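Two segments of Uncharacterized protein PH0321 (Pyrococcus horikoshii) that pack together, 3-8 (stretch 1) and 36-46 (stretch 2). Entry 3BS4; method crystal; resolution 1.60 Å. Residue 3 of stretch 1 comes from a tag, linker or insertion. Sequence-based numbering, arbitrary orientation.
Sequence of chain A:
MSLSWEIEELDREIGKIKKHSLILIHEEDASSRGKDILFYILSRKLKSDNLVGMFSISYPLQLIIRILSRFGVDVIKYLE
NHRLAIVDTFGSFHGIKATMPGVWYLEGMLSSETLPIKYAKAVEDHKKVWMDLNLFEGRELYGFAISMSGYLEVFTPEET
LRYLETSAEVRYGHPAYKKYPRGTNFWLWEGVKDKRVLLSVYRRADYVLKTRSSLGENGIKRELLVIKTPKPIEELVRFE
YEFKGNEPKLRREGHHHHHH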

# COMPACT_ATOMS: atom_id res chain seq x y z
N LEU A 3 -12.74 -9.83 0.17
CA LEU A 3 -12.47 -8.84 1.20
C LEU A 3 -13.04 -7.48 0.82
O LEU A 3 -13.00 -7.12 -0.34
CB LEU A 3 -10.95 -8.73 1.43
CG LEU A 3 -10.27 -10.08 1.73
CD1 LEU A 3 -8.76 -9.94 1.76
CD2 LEU A 3 -10.79 -10.64 3.04
N SER A 4 -13.56 -6.74 1.79
CA SER A 4 -14.17 -5.45 1.49
C SER A 4 -13.14 -4.41 1.05
O SER A 4 -12.02 -4.37 1.58
CB SER A 4 -14.93 -4.91 2.70
OG SER A 4 -15.54 -3.66 2.44
N TRP A 5 -13.53 -3.57 0.10
CA TRP A 5 -12.79 -2.34 -0.20
C TRP A 5 -12.85 -1.31 0.94
O TRP A 5 -12.11 -0.32 0.91
CB TRP A 5 -13.39 -1.70 -1.45
CG TRP A 5 -13.09 -2.44 -2.69
CD1 TRP A 5 -13.89 -3.35 -3.33
CD2 TRP A 5 -11.91 -2.32 -3.48
NE1 TRP A 5 -13.27 -3.80 -4.47
CE2 TRP A 5 -12.04 -3.19 -4.58
CE3 TRP A 5 -10.73 -1.57 -3.35
CZ2 TRP A 5 -11.05 -3.34 -5.55
CZ3 TRP A 5 -9.75 -1.70 -4.32
CH2 TRP A 5 -9.91 -2.58 -5.40
N GLU A 6 -13.75 -1.53 1.90
CA GLU A 6 -14.07 -0.58 2.99
C GLU A 6 -14.77 0.69 2.51
O GLU A 6 -14.89 1.69 3.25
CB GLU A 6 -12.83 -0.23 3.83
CG GLU A 6 -12.11 -1.46 4.40
CD GLU A 6 -12.94 -2.22 5.43
OE1 GLU A 6 -13.79 -1.61 6.12
OE2 GLU A 6 -12.72 -3.44 5.56
N ILE A 7 -15.24 0.64 1.26
CA ILE A 7 -16.00 1.70 0.63
C ILE A 7 -17.15 0.98 -0.07
O ILE A 7 -16.93 0.19 -0.99
CB ILE A 7 -15.13 2.48 -0.37
CG1 ILE A 7 -13.98 3.18 0.38
CG2 ILE A 7 -15.97 3.50 -1.16
CD1 ILE A 7 -12.94 3.84 -0.53
N GLU A 8 -18.36 1.23 0.42
CA GLU A 8 -19.53 0.46 0.02
C GLU A 8 -19.80 0.52 -1.49
O GLU A 8 -20.18 -0.48 -2.11
CB GLU A 8 -20.76 0.93 0.80
CG GLU A 8 -22.03 0.11 0.55
CD GLU A 8 -22.06 -1.24 1.29
OE1 GLU A 8 -21.03 -1.65 1.89
OE2 GLU A 8 -23.14 -1.88 1.27
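Stretch 2 (36-46) DILFYILSRKL

Stretch 2 is helical throughout, from Asp36 to Leu46, and the helix runs on beyond both ends of the segment. Its backbone bonds follow the i to i-4 pattern, from Tyr40 N to Asp36 O at 2.9 Å through to Leu46 N to Leu42 O at 3.0 Å. Stretch 1 has no regular helix or strand; Leu3, Ser4 and Ile7 have extended backbone angles, and the chain turns at Trp5 and Glu6. Ile7 takes the N-cap position, and Glu8 is already helical. Glu6 has a positive phi of 68° with psi of 13°, a left-handed conformation that is uncommon outside glycine, asparagine and aspartate.

The backbones come nearest at Glu6 and Ile41, with 5.9 Å between Glu6 CA and Ile41 CA. The two segments run in broadly opposite senses, at a slant: Ser4 meets Lys45, near the C-terminal end of stretch 2, while Ile7 reaches back to Ile37. Because stretch 1 is loop, no helix crossing angle applies. The contact buries 427 Å² in all, counting both sides. The helix residues that take part are Ile37, Tyr40, Ile41, Arg44 and Lys45, a spacing of three and four that places them along one side of the helix.

The charged contacts centre on Glu6, whose CA-to-CB bond points toward the helix. Its carboxylate meets two basic residues. Glu6 OE1 accepts hydrogen bonds from Arg44 NE at 2.9 Å and from Arg44 NH2 at 3.0 Å, so one oxygen is shared by two guanidinium nitrogens. Glu6 OE2 pairs with Lys45 NZ at 2.7 Å. Both pairings are salt bridges. The side chain of Glu6 is folded, with chi1 and chi2 both m. Glu6 has the largest area covered by the other stretch, 120 Å².

Lys45 NZ also donates to a backbone acceptor, Ser4 O, at 2.8 Å. The ammonium group thus ties the carboxylate and the loop backbone to the same point on the helix. The CA-to-CB bond of Lys45 points sideways, but the end of its side chain comes nearer to stretch 1. Within stretch 1, Glu6 N donates to Ser4 OG at 2.8 Å, a bond that bridges Trp5. Within the helix, Ser43 OG donates to Tyr40 O at 2.7 Å.

The apolar contacts lie toward the other end of the interface. Ile7 CD1 is 3.7 Å from Ile37 CG2 and 4.3 Å from Ile41 CG1, so the tip of Ile7 touches two isoleucines one helical turn apart. Ile7 CG1 lies 4.2 Å from Tyr40 CE2. Ile7 and Ile41 have similar rotamers, m then t.

Backbone carbonyls of the loop make the remaining close approaches. Trp5 O is 3.4 Å from Ile41 CG1. The CA-to-CB bond of Trp5 points away from the helix, so it is the backbone of Trp5 that makes this contact. Glu6 O lies 3.4 Å from Tyr40 CE2, at the ring edge and near its plane. Polar and apolar contacts therefore adjoin along the helix, with Glu6 touching both Tyr40 and the basic pair.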

# COMPACT_ATOMS: atom_id res chain seq x y z
N ASP A 36 -5.38 9.87 0.09
CA ASP A 36 -6.28 9.89 1.26
C ASP A 36 -7.30 8.76 1.23
O ASP A 36 -7.72 8.28 2.28
CB ASP A 36 -7.01 11.24 1.37
CG ASP A 36 -6.13 12.34 1.91
OD1 ASP A 36 -5.10 12.03 2.59
OD2 ASP A 36 -6.49 13.53 1.70
N ILE A 37 -7.69 8.32 0.03
CA ILE A 37 -8.60 7.16 -0.07
C ILE A 37 -7.85 5.93 0.45
O ILE A 37 -8.41 5.13 1.22
CB ILE A 37 -9.10 6.92 -1.52
CG1 ILE A 37 -9.99 8.10 -1.96
CG2 ILE A 37 -9.89 5.63 -1.59
CD1 ILE A 37 -10.39 8.03 -3.39
N LEU A 38 -6.58 5.79 0.06
CA LEU A 38 -5.80 4.65 0.53
C LEU A 38 -5.58 4.69 2.04
O LEU A 38 -5.68 3.64 2.70
CB LEU A 38 -4.46 4.52 -0.20
CG LEU A 38 -3.76 3.19 0.09
CD1 LEU A 38 -4.69 2.00 -0.12
CD2 LEU A 38 -2.56 3.01 -0.77
N PHE A 39 -5.27 5.87 2.59
CA PHE A 39 -5.12 5.97 4.05
C PHE A 39 -6.43 5.65 4.76
O PHE A 39 -6.43 5.03 5.82
CB PHE A 39 -4.56 7.33 4.46
CG PHE A 39 -3.05 7.40 4.42
CD1 PHE A 39 -2.29 6.84 5.44
CD2 PHE A 39 -2.40 8.03 3.37
CE1 PHE A 39 -0.88 6.90 5.42
CE2 PHE A 39 -0.99 8.09 3.32
CZ PHE A 39 -0.24 7.53 4.35
N TYR A 40 -7.55 6.04 4.17
CA TYR A 40 -8.83 5.66 4.73
C TYR A 40 -9.00 4.14 4.81
O TYR A 40 -9.34 3.60 5.86
CB TYR A 40 -9.96 6.29 3.93
CG TYR A 40 -11.32 5.91 4.44
CD1 TYR A 40 -11.86 6.54 5.56
CD2 TYR A 40 -12.05 4.88 3.83
CE1 TYR A 40 -13.11 6.18 6.05
CE2 TYR A 40 -13.32 4.51 4.31
CZ TYR A 40 -13.83 5.17 5.42
OH TYR A 40 -15.06 4.80 5.92
N ILE A 41 -8.73 3.46 3.70
CA ILE A 41 -8.81 2.00 3.66
C ILE A 41 -7.90 1.37 4.72
O ILE A 41 -8.32 0.49 5.47
CB ILE A 41 -8.48 1.48 2.25
CG1 ILE A 41 -9.56 1.96 1.27
CG2 ILE A 41 -8.37 -0.05 2.24
CD1 ILE A 41 -9.27 1.63 -0.19
N LEU A 42 -6.65 1.84 4.78
CA LEU A 42 -5.68 1.38 5.77
C LEU A 42 -6.22 1.54 7.20
O LEU A 42 -6.19 0.60 8.01
CB LEU A 42 -4.38 2.17 5.61
CG LEU A 42 -3.24 2.04 6.64
CD1 LEU A 42 -2.91 0.61 6.88
CD2 LEU A 42 -2.01 2.79 6.14
N SER A 43 -6.75 2.73 7.49
CA SER A 43 -7.28 3.00 8.83
C SER A 43 -8.42 2.03 9.16
O SER A 43 -8.54 1.58 10.31
CB SER A 43 -7.73 4.46 8.96
OG SER A 43 -8.94 4.69 8.26
N ARG A 44 -9.24 1.70 8.17
CA ARG A 44 -10.38 0.80 8.40
C ARG A 44 -9.92 -0.64 8.65
O ARG A 44 -10.51 -1.33 9.47
CB ARG A 44 -11.37 0.85 7.24
CG ARG A 44 -12.11 2.17 7.13
CD ARG A 44 -13.46 2.09 7.82
NE ARG A 44 -14.28 1.03 7.23
CZ ARG A 44 -15.60 0.92 7.37
NH1 ARG A 44 -16.28 1.82 8.07
NH2 ARG A 44 -16.25 -0.08 6.79
N LYS A 45 -8.87 -1.07 7.95
CA LYS A 45 -8.37 -2.43 8.15
C LYS A 45 -7.75 -2.57 9.54
O LYS A 45 -7.90 -3.61 10.20
CB LYS A 45 -7.37 -2.84 7.05
CG LYS A 45 -7.96 -2.83 5.65
CD LYS A 45 -9.16 -3.75 5.56
CE LYS A 45 -9.59 -4.02 4.12
NZ LYS A 45 -10.86 -4.81 4.09
N LEU A 46 -7.06 -1.51 9.98
CA LEU A 46 -6.48 -1.49 11.33
C LEU A 46 -7.57 -1.48 12.39
O LEU A 46 -7.50 -2.25 13.36
CB LEU A 46 -5.58 -0.28 11.51
CG LEU A 46 -4.17 -0.37 10.93
CD1 LEU A 46 -3.50 1.00 10.95
CD2 LEU A 46 -3.36 -1.41 11.71